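Local structure of amidohydrolase family protein (Acinetobacter baumannii, 4I6K) at residues Gln164-Leu169 against Ser200-Lys205; Gln229-Phe234 against Gly238-Leu243; Lys265-Ile270 against Cys278-Gln283. The protein probably hydrolyses 2-pyrone-4,6-dicarboxylic acid or a related compound, as a member of the amidohydrolase family with a barrel of parallel strands. All coordinates share one frame; numbering follows the deposited sequence. Where two conformers were deposited one is given.

Contact 1 (Gln164-Leu169 against Ser200-Lys205)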
loop_
_atom_site.group_PDB
_atom_site.type_symbol
_atom_site.label_atom_id
_atom_site.label_comp_id
_atom_site.label_asym_id
_atom_site.label_seq_id
_atom_site.Cartn_x
_atom_site.Cartn_y
_atom_site.Cartn_z
ATOM N N GLN A 164 -16.328 5.430 -3.796
ATOM C CA GLN A 164 -16.710 5.250 -5.189
ATOM C C GLN A 164 -16.195 3.943 -5.757
ATOM O O GLN A 164 -16.855 3.288 -6.567
ATOM C CB GLN A 164 -16.035 6.346 -5.991
ATOM C CG GLN A 164 -16.760 6.736 -7.202
ATOM C CD GLN A 164 -17.781 7.767 -6.882
ATOM O OE1 GLN A 164 -18.673 7.539 -6.059
ATOM N NE2 GLN A 164 -17.660 8.926 -7.515
ATOM N N LEU A 165 -14.982 3.588 -5.347
ATOM C CA LEU A 165 -14.255 2.464 -5.927
ATOM C C LEU A 165 -14.667 1.108 -5.377
ATOM O O LEU A 165 -14.834 0.148 -6.130
ATOM C CB LEU A 165 -12.755 2.662 -5.717
ATOM C CG LEU A 165 -12.164 3.844 -6.485
ATOM C CD1 LEU A 165 -10.868 4.302 -5.849
ATOM C CD2 LEU A 165 -11.964 3.447 -7.938
ATOM N N LEU A 166 -14.816 1.029 -4.063
ATOM C CA LEU A 166 -15.097 -0.246 -3.424
ATOM C C LEU A 166 -16.320 -0.931 -4.037
ATOM O O LEU A 166 -16.287 -2.136 -4.315
ATOM C CB LEU A 166 -15.263 -0.076 -1.907
ATOM C CG LEU A 166 -13.991 0.191 -1.076
ATOM C CD1 LEU A 166 -14.115 -0.352 0.352
ATOM C CD2 LEU A 166 -12.775 -0.411 -1.741
ATOM N N PRO A 167 -17.412 -0.173 -4.238
ATOM C CA PRO A 167 -18.617 -0.777 -4.804
ATOM C C PRO A 167 -18.359 -1.466 -6.139
ATOM O O PRO A 167 -18.897 -2.533 -6.381
ATOM C CB PRO A 167 -19.555 0.420 -4.983
ATOM C CG PRO A 167 -19.192 1.314 -3.876
ATOM C CD PRO A 167 -17.670 1.195 -3.757
ATOM N N GLN A 168 -17.541 -0.864 -6.993
ATOM C CA GLN A 168 -17.182 -1.483 -8.275
ATOM C C GLN A 168 -16.281 -2.708 -8.111
ATOM O O GLN A 168 -16.429 -3.728 -8.816
ATOM C CB GLN A 168 -16.519 -0.446 -9.184
ATOM C CG GLN A 168 -17.545 0.337 -9.975
ATOM C CD GLN A 168 -17.183 1.793 -10.143
ATOM O OE1 GLN A 168 -18.039 2.614 -10.475
ATOM N NE2 GLN A 168 -15.916 2.129 -9.913
ATOM N N LEU A 169 -15.356 -2.605 -7.165
ATOM C CA LEU A 169 -14.430 -3.685 -6.906
ATOM C C LEU A 169 -15.143 -4.850 -6.194
ATOM O O LEU A 169 -14.655 -5.983 -6.199
ATOM C CB LEU A 169 -13.217 -3.153 -6.134
ATOM C CG LEU A 169 -12.429 -2.064 -6.900
ATOM C CD1 LEU A 169 -11.231 -1.525 -6.119
ATOM C CD2 LEU A 169 -11.964 -2.574 -8.249
ATOM N N SER A 200 -18.201 1.481 6.209
ATOM C CA SER A 200 -19.353 0.599 6.075
ATOM C C SER A 200 -19.219 -0.314 4.845
ATOM O O SER A 200 -19.834 -1.381 4.772
ATOM C CB SER A 200 -20.623 1.431 5.957
ATOM O OG SER A 200 -20.635 2.134 4.721
ATOM N N LEU A 201 -18.411 0.108 3.882
ATOM C CA LEU A 201 -18.282 -0.619 2.616
ATOM C C LEU A 201 -17.283 -1.748 2.741
ATOM O O LEU A 201 -17.187 -2.612 1.864
ATOM C CB LEU A 201 -17.827 0.323 1.497
ATOM C CG LEU A 201 -18.784 1.449 1.140
ATOM C CD1 LEU A 201 -18.154 2.392 0.120
ATOM C CD2 LEU A 201 -20.055 0.823 0.608
ATOM N N LEU A 202 -16.519 -1.723 3.826
ATOM C CA LEU A 202 -15.489 -2.723 4.036
ATOM C C LEU A 202 -16.119 -4.089 4.256
ATOM O O LEU A 202 -17.099 -4.225 5.011
ATOM C CB LEU A 202 -14.622 -2.356 5.237
ATOM C CG LEU A 202 -13.734 -1.121 5.112
ATOM C CD1 LEU A 202 -13.117 -0.805 6.464
ATOM C CD2 LEU A 202 -12.650 -1.344 4.065
ATOM N N ASN A 203 -15.556 -5.099 3.601
ATOM C CA ASN A 203 -16.033 -6.468 3.786
ATOM C C ASN A 203 -14.916 -7.358 4.294
ATOM O O ASN A 203 -13.844 -7.426 3.691
ATOM C CB ASN A 203 -16.623 -7.026 2.490
ATOM C CG ASN A 203 -17.375 -8.308 2.709
ATOM O OD1 ASN A 203 -16.785 -9.323 3.102
ATOM N ND2 ASN A 203 -18.692 -8.282 2.463
ATOM N N VAL A 204 -15.164 -8.086 5.357
ATOM C CA VAL A 204 -14.118 -8.853 5.978
ATOM C C VAL A 204 -13.596 -9.899 5.005
ATOM O O VAL A 204 -12.515 -10.405 5.159
ATOM C CB VAL A 204 -14.566 -9.468 7.307
ATOM C CG1 VAL A 204 -15.554 -10.559 7.087
ATOM C CG2 VAL A 204 -13.396 -9.956 8.073
ATOM N N LYS A 205 -14.392 -10.232 4.013
ATOM C CA LYS A 205 -14.041 -11.302 3.072
ATOM C C LYS A 205 -13.206 -10.814 1.898
ATOM O O LYS A 205 -12.784 -11.618 1.066
ATOM C CB LYS A 205 -15.298 -11.979 2.510
ATOM C CG LYS A 205 -15.929 -13.063 3.395
ATOM C CD LYS A 205 -15.013 -14.269 3.528
ATOM C CE LYS A 205 -15.716 -15.551 3.102
ATOM N NZ LYS A 205 -17.161 -15.538 3.454
#

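Contact 2 (Gln229-Phe234 against Gly238-Leu243)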
loop_
_atom_site.group_PDB
_atom_site.type_symbol
_atom_site.label_atom_id
_atom_site.label_comp_id
_atom_site.label_asym_id
_atom_site.label_seq_id
_atom_site.Cartn_x
_atom_site.Cartn_y
_atom_site.Cartn_z
ATOM N N GLN A 229 -7.387 5.890 16.463
ATOM C CA GLN A 229 -8.831 5.758 16.366
ATOM C C GLN A 229 -9.221 4.825 15.225
ATOM O O GLN A 229 -10.065 3.936 15.384
ATOM C CB GLN A 229 -9.462 7.116 16.100
ATOM C CG GLN A 229 -9.403 8.092 17.251
ATOM C CD GLN A 229 -10.284 9.293 16.993
ATOM O OE1 GLN A 229 -11.512 9.170 16.931
ATOM N NE2 GLN A 229 -9.664 10.462 16.815
ATOM N N ALA A 230 -8.620 5.059 14.061
ATOM C CA ALA A 230 -8.905 4.259 12.871
ATOM C C ALA A 230 -8.631 2.801 13.184
ATOM O O ALA A 230 -9.440 1.933 12.885
ATOM C CB ALA A 230 -8.074 4.734 11.696
ATOM N N TYR A 231 -7.489 2.543 13.813
ATOM C CA TYR A 231 -7.145 1.191 14.235
ATOM C C TYR A 231 -8.231 0.581 15.114
ATOM O O TYR A 231 -8.693 -0.538 14.858
ATOM C CB TYR A 231 -5.798 1.173 14.964
ATOM C CG TYR A 231 -5.365 -0.212 15.428
ATOM C CD1 TYR A 231 -4.953 -1.187 14.504
ATOM C CD2 TYR A 231 -5.365 -0.548 16.783
ATOM C CE1 TYR A 231 -4.555 -2.454 14.914
ATOM C CE2 TYR A 231 -4.965 -1.823 17.205
ATOM C CZ TYR A 231 -4.566 -2.768 16.268
ATOM O OH TYR A 231 -4.165 -4.023 16.675
ATOM N N ASN A 232 -8.643 1.311 16.147
ATOM C CA ASN A 232 -9.670 0.805 17.059
ATOM C C ASN A 232 -10.940 0.483 16.316
ATOM O O ASN A 232 -11.541 -0.572 16.527
ATOM C CB ASN A 232 -9.984 1.808 18.169
ATOM C CG ASN A 232 -8.810 2.041 19.099
ATOM O OD1 ASN A 232 -8.842 2.946 19.924
ATOM N ND2 ASN A 232 -7.768 1.228 18.965
ATOM N N ILE A 233 -11.365 1.396 15.453
ATOM C CA ILE A 233 -12.530 1.134 14.610
ATOM C C ILE A 233 -12.367 -0.189 13.845
ATOM O O ILE A 233 -13.203 -1.078 13.947
ATOM C CB ILE A 233 -12.781 2.307 13.653
ATOM C CG1 ILE A 233 -13.187 3.542 14.457
ATOM C CG2 ILE A 233 -13.851 1.971 12.625
ATOM C CD1 ILE A 233 -13.364 4.791 13.614
ATOM N N PHE A 234 -11.271 -0.330 13.103
ATOM C CA PHE A 234 -10.972 -1.582 12.390
ATOM C C PHE A 234 -11.143 -2.801 13.297
ATOM O O PHE A 234 -11.714 -3.822 12.898
ATOM C CB PHE A 234 -9.541 -1.572 11.849
ATOM C CG PHE A 234 -9.234 -0.409 10.941
ATOM C CD1 PHE A 234 -10.256 0.281 10.300
ATOM C CD2 PHE A 234 -7.915 -0.019 10.706
ATOM C CE1 PHE A 234 -9.967 1.345 9.444
ATOM C CE2 PHE A 234 -7.617 1.041 9.852
ATOM C CZ PHE A 234 -8.649 1.723 9.225
ATOM N N GLY A 238 -14.212 -5.993 13.271
ATOM C CA GLY A 238 -13.815 -7.389 13.063
ATOM C C GLY A 238 -12.683 -7.636 12.066
ATOM O O GLY A 238 -12.516 -8.760 11.574
ATOM N N PHE A 239 -11.887 -6.604 11.784
ATOM C CA PHE A 239 -10.885 -6.664 10.719
ATOM C C PHE A 239 -9.420 -6.848 11.180
ATOM O O PHE A 239 -8.480 -6.598 10.412
ATOM C CB PHE A 239 -11.001 -5.426 9.820
ATOM C CG PHE A 239 -12.240 -5.411 8.957
ATOM C CD1 PHE A 239 -12.153 -5.650 7.592
ATOM C CD2 PHE A 239 -13.491 -5.158 9.508
ATOM C CE1 PHE A 239 -13.295 -5.648 6.789
ATOM C CE2 PHE A 239 -14.626 -5.149 8.712
ATOM C CZ PHE A 239 -14.526 -5.399 7.347
ATOM N N LEU A 240 -9.221 -7.289 12.416
ATOM C CA LEU A 240 -7.867 -7.532 12.933
ATOM C C LEU A 240 -6.972 -8.391 12.034
ATOM O O LEU A 240 -5.762 -8.169 11.973
ATOM C CB LEU A 240 -7.925 -8.189 14.315
ATOM C CG LEU A 240 -6.599 -8.092 15.055
ATOM C CD1 LEU A 240 -6.198 -6.608 15.175
ATOM C CD2 LEU A 240 -6.716 -8.761 16.415
ATOM N N HIS A 241 -7.550 -9.387 11.364
ATOM C CA HIS A 241 -6.753 -10.313 10.555
ATOM C C HIS A 241 -6.630 -9.810 9.130
ATOM O O HIS A 241 -6.025 -10.450 8.269
ATOM C CB HIS A 241 -7.322 -11.733 10.612
ATOM C CG HIS A 241 -7.380 -12.278 11.999
ATOM N ND1 HIS A 241 -6.531 -13.266 12.445
ATOM C CD2 HIS A 241 -8.144 -11.927 13.062
ATOM C CE1 HIS A 241 -6.787 -13.520 13.717
ATOM N NE2 HIS A 241 -7.761 -12.721 14.115
ATOM N N LYS A 242 -7.182 -8.630 8.899
ATOM C CA LYS A 242 -7.113 -8.013 7.595
ATOM C C LYS A 242 -6.129 -6.842 7.608
ATOM O O LYS A 242 -5.991 -6.113 6.626
ATOM C CB LYS A 242 -8.508 -7.545 7.180
ATOM C CG LYS A 242 -9.594 -8.626 7.297
ATOM C CD LYS A 242 -9.202 -9.944 6.619
ATOM C CE LYS A 242 -8.872 -9.752 5.121
ATOM N NZ LYS A 242 -10.055 -9.415 4.249
ATOM N N LEU A 243 -5.441 -6.667 8.727
ATOM C CA LEU A 243 -4.584 -5.504 8.890
ATOM C C LEU A 243 -3.128 -5.849 8.645
ATOM O O LEU A 243 -2.643 -6.882 9.102
ATOM C CB LEU A 243 -4.745 -4.918 10.288
ATOM C CG LEU A 243 -6.152 -4.416 10.637
ATOM C CD1 LEU A 243 -6.164 -3.765 12.031
ATOM C CD2 LEU A 243 -6.661 -3.456 9.557
#

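Contact 3 (Lys265-Ile270 against Cys278-Gln283)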
loop_
_atom_site.group_PDB
_atom_site.type_symbol
_atom_site.label_atom_id
_atom_site.label_comp_id
_atom_site.label_asym_id
_atom_site.label_seq_id
_atom_site.Cartn_x
_atom_site.Cartn_y
_atom_site.Cartn_z
ATOM N N LYS A 265 8.345 3.035 15.618
ATOM C CA LYS A 265 7.940 3.519 16.937
ATOM C C LYS A 265 6.444 3.837 17.025
ATOM O O LYS A 265 5.763 3.408 17.958
ATOM C CB LYS A 265 8.777 4.733 17.343
ATOM C CG LYS A 265 8.513 5.219 18.754
ATOM C CD LYS A 265 9.575 6.207 19.198
ATOM C CE LYS A 265 9.339 6.640 20.637
ATOM N NZ LYS A 265 9.439 5.512 21.612
ATOM N N ALA A 266 5.932 4.583 16.052
ATOM C CA ALA A 266 4.512 4.907 16.024
ATOM C C ALA A 266 3.650 3.641 15.920
ATOM O O ALA A 266 2.555 3.566 16.474
ATOM C CB ALA A 266 4.214 5.857 14.873
ATOM N N PHE A 267 4.146 2.639 15.209
ATOM C CA PHE A 267 3.373 1.427 15.044
ATOM C C PHE A 267 3.104 0.803 16.407
ATOM O O PHE A 267 1.986 0.370 16.701
ATOM C CB PHE A 267 4.099 0.439 14.121
ATOM C CG PHE A 267 3.506 -0.933 14.139
ATOM C CD1 PHE A 267 4.150 -1.970 14.799
ATOM C CD2 PHE A 267 2.285 -1.182 13.529
ATOM C CE1 PHE A 267 3.604 -3.247 14.837
ATOM C CE2 PHE A 267 1.726 -2.445 13.571
ATOM C CZ PHE A 267 2.392 -3.486 14.230
ATOM N N LYS A 268 4.140 0.764 17.240
ATOM C CA LYS A 268 4.047 0.142 18.558
ATOM C C LYS A 268 3.167 0.975 19.479
ATOM O O LYS A 268 2.597 0.463 20.439
ATOM C CB LYS A 268 5.437 -0.024 19.167
ATOM C CG LYS A 268 6.381 -0.910 18.365
ATOM C CD LYS A 268 7.675 -1.178 19.145
ATOM C CE LYS A 268 8.678 -1.980 18.328
ATOM N NZ LYS A 268 10.079 -1.780 18.798
ATOM N N GLN A 269 3.123 2.276 19.249
ATOM C CA GLN A 269 2.160 3.133 19.913
ATOM C C GLN A 269 0.724 2.956 19.501
ATOM O O GLN A 269 -0.159 2.896 20.326
ATOM C CB GLN A 269 2.550 4.583 19.783
ATOM C CG GLN A 269 3.476 4.994 20.868
ATOM C CD GLN A 269 4.237 6.228 20.532
ATOM O OE1 GLN A 269 5.385 6.390 20.945
ATOM N NE2 GLN A 269 3.612 7.114 19.768
ATOM N N ILE A 270 0.501 2.863 18.211
ATOM C CA ILE A 270 -0.819 2.545 17.689
ATOM C C ILE A 270 -1.237 1.120 18.056
ATOM O O ILE A 270 -2.348 0.889 18.516
ATOM C CB ILE A 270 -0.863 2.686 16.160
ATOM C CG1 ILE A 270 -0.695 4.156 15.761
ATOM C CG2 ILE A 270 -2.177 2.121 15.611
ATOM C CD1 ILE A 270 0.050 4.349 14.459
ATOM N N CYS A 278 1.948 -9.332 16.413
ATOM C CA CYS A 278 2.325 -10.569 15.740
ATOM C C CYS A 278 1.433 -10.862 14.525
ATOM O O CYS A 278 1.935 -11.227 13.458
ATOM C CB CYS A 278 2.343 -11.741 16.729
ATOM S SG CYS A 278 3.689 -11.661 17.967
ATOM N N LEU A 279 0.122 -10.689 14.673
ATOM C CA LEU A 279 -0.787 -10.926 13.562
ATOM C C LEU A 279 -0.461 -9.956 12.450
ATOM O O LEU A 279 -0.347 -10.337 11.284
ATOM C CB LEU A 279 -2.239 -10.717 13.986
ATOM C CG LEU A 279 -2.984 -11.803 14.761
ATOM C CD1 LEU A 279 -4.432 -11.382 14.883
ATOM C CD2 LEU A 279 -2.884 -13.161 14.074
ATOM N N ILE A 280 -0.358 -8.685 12.796
ATOM C CA ILE A 280 -0.111 -7.629 11.829
ATOM C C ILE A 280 1.241 -7.731 11.126
ATOM O O ILE A 280 1.331 -7.524 9.945
ATOM C CB ILE A 280 -0.328 -6.239 12.450
ATOM C CG1 ILE A 280 -1.751 -6.127 12.968
ATOM C CG2 ILE A 280 -0.068 -5.155 11.453
ATOM C CD1 ILE A 280 -2.116 -4.841 13.585
ATOM N N LEU A 281 2.294 -8.040 11.856
ATOM C CA LEU A 281 3.599 -8.193 11.249
ATOM C C LEU A 281 3.850 -9.539 10.595
ATOM O O LEU A 281 4.722 -9.650 9.765
ATOM C CB LEU A 281 4.701 -7.920 12.256
ATOM C CG LEU A 281 4.800 -6.557 12.912
ATOM C CD1 LEU A 281 5.931 -6.538 13.867
ATOM C CD2 LEU A 281 4.947 -5.474 11.919
ATOM N N ASN A 282 3.117 -10.563 11.004
ATOM C CA ASN A 282 3.448 -11.920 10.636
ATOM C C ASN A 282 2.383 -12.748 9.926
ATOM O O ASN A 282 2.502 -13.030 8.749
ATOM C CB ASN A 282 3.916 -12.625 11.882
ATOM C CG ASN A 282 4.273 -14.044 11.650
ATOM O OD1 ASN A 282 4.661 -14.727 12.572
ATOM N ND2 ASN A 282 4.145 -14.505 10.430
ATOM N N GLN A 283 1.349 -13.172 10.631
ATOM C CA GLN A 283 0.347 -13.975 9.978
ATOM C C GLN A 283 -0.418 -13.229 8.890
ATOM O O GLN A 283 -0.604 -13.761 7.814
ATOM C CB GLN A 283 -0.629 -14.566 10.988
ATOM C CG GLN A 283 -0.153 -15.818 11.676
ATOM C CD GLN A 283 0.632 -15.558 12.932
ATOM O OE1 GLN A 283 1.146 -16.476 13.541
ATOM N NE2 GLN A 283 0.728 -14.312 13.321
#

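Contact 1 (Gln164-Leu169 against Ser200-Lys205)
Leu166 and Leu201 carry this contact, their CA atoms, 6.8 Å apart, being the nearest such pair between Gln164-Leu169 and Ser200-Lys205. One methyl of Leu166 does most of the touching: CD1 lies 3.9 Å from CB of Leu201 and, further along the segment, 4.1 Å from CD2 of Leu202. Leu166 holds CG beside its own backbone N (chi1 -73°), and from there CD1 reaches Leu201 and Leu202. Leu201 answers with its other end, for its CD1 sits 4.1 Å from CD of Pro167, the two side chains meeting at about a right angle. The interface is purely apolar and small, burying 166 Å² over both sides. Behind it the chain that follows is shaped by an Asx turn: OD1 of Asn203 accepts from the backbone N of Lys205 at 2.7 Å, on a lone pair and in the carbonyl plane. Farther out, Leu169 O is hydrogen-bonded to Gln206 NE2, a second link between the two regions. The leucines thus join the outer helices 159-169 and 193-201 of the barrel, with Leu166 also resting on Leu155 of strand 152-156 and Leu202 on Ile178 and Ile209 of strands 176-178 and 207-210.

Contact 2 (Gln229-Phe234 against Gly238-Leu243)
A Schellman motif ends helix 222-237 here, and the chain folds back from it to deliver Leu243, at the start of strand 243-244, against the helix it has just left. Gly238 is the first residue outside helical geometry, with a positive phi of 98°; at these backbone angles a side chain would be jammed against the preceding carbonyl oxygen, which accounts for glycine at this position. The reversal is secured by the backbone N of Phe239, which donates to Phe234 O at 3.0 Å with an N-H...O angle of 160°. The same oxygen lies near the plane of the Phe239 ring, at its edge.

Beyond the turn the packing is apolar, and Leu243 does most of it with its two methyls. CD1 approaches Tyr231 CE1 at 3.6 Å and also reaches CB of Phe234, while CD2 comes to 3.8 Å from Phe234 CD2. Both ring encounters are oblique. Tyr231 extends its ring away from its backbone N (chi1 -180°), which carries the phenol to Leu240 and Leu243, whose side chains it crosses at a slant; its OH lies 3.6 Å from Leu240 CD1. The CD1 methyls of both leucines lie to the same side of the tyrosine ring plane. That hydroxyl also has a polar partner, a hydrogen bond with Glu276 OE1 of helix 274-289.

The side chain of Phe234 is also touched by Tyr195 and Leu199 of helix 193-201 and by Ile209 of strand 207-210. Just before strand 243-244, Lys242 is joined to Ile209 by backbone hydrogen bonding. Within helix 222-237 itself, the carbonyl oxygen of Ala230 stands 3.0 Å above the plane of the Phe234 ring, over its centre.

Contact 3 (Lys265-Ile270 against Cys278-Gln283)
The two helical segments Lys265-Ile270 and Cys278-Gln283 keep well apart, their closest CA atoms being those of Phe267 and Ile280 at 10.2 Å, and one aromatic side chain spans the gap. The second segment may not be a regular helix throughout: it appears to widen into a pi-type turn at Leu279-Gln283, though the backbone bonds there are weak.

Phe267 points its CB at the facing helix, and CG lies anti to the backbone N (chi1 168°), which sends the ring outward with its far end leading. The far carbons of the ring meet two aliphatic side chains, whose touching methyls lie to the same side of its plane. CE2 meets the branch methyl CG2 of Ile280 at 3.9 Å, and on the other side of CZ, CE1 meets Leu281 CD2, also at 3.9 Å. CZ itself is shared: it is 4.0 Å from Leu281 CD2 and 4.1 Å from Ile280 CG2. Both methyls approach the ring obliquely. Ile280 and Phe267 run past each other in opposite directions, whereas Leu281 crosses the aromatic side chain at a slant. The contact is apolar and modest in extent, burying 131 Å² over both sides; Phe267 contributes more than half of it.

Other neighbours extend the packing. Phe267 also meets the ring of Trp245 with their planes at about 50°, and it touches Gln277 on helix 274-289. Ile280 and Ile270 both rest on Tyr231 of helix 222-237, while Leu281 is joined by backbone hydrogen bonding to Ile28 of strand 28-32. Helices 260-270 and 274-289 are thus packed together beside helix 222-237, with the second helix also linked to the first strand of the sheet.

Overall arrangement
From the N terminus the contacts follow one another in series, none enclosing or crossing another. Contact 1 closes a loop of 30 intervening residues that includes strand 176-178, and joins two successive outer helices. Contact 2 spans just three residues, the last turn of helix 222-237, and leads from that helix into strand 243-244. Contact 3 closes the short link between helices 260-270 and 274-289, with seven residues between its segments, four of them helical. Contacts 1 and 2 touch: Val204 O is a probable hydrogen-bond partner of Lys242 NZ at 2.8 Å. Contacts 2 and 3 touch through Tyr231 and Ile280 and through Leu240 and Leu279, whereas contacts 1 and 3 stay about 11 Å apart at their nearest atoms.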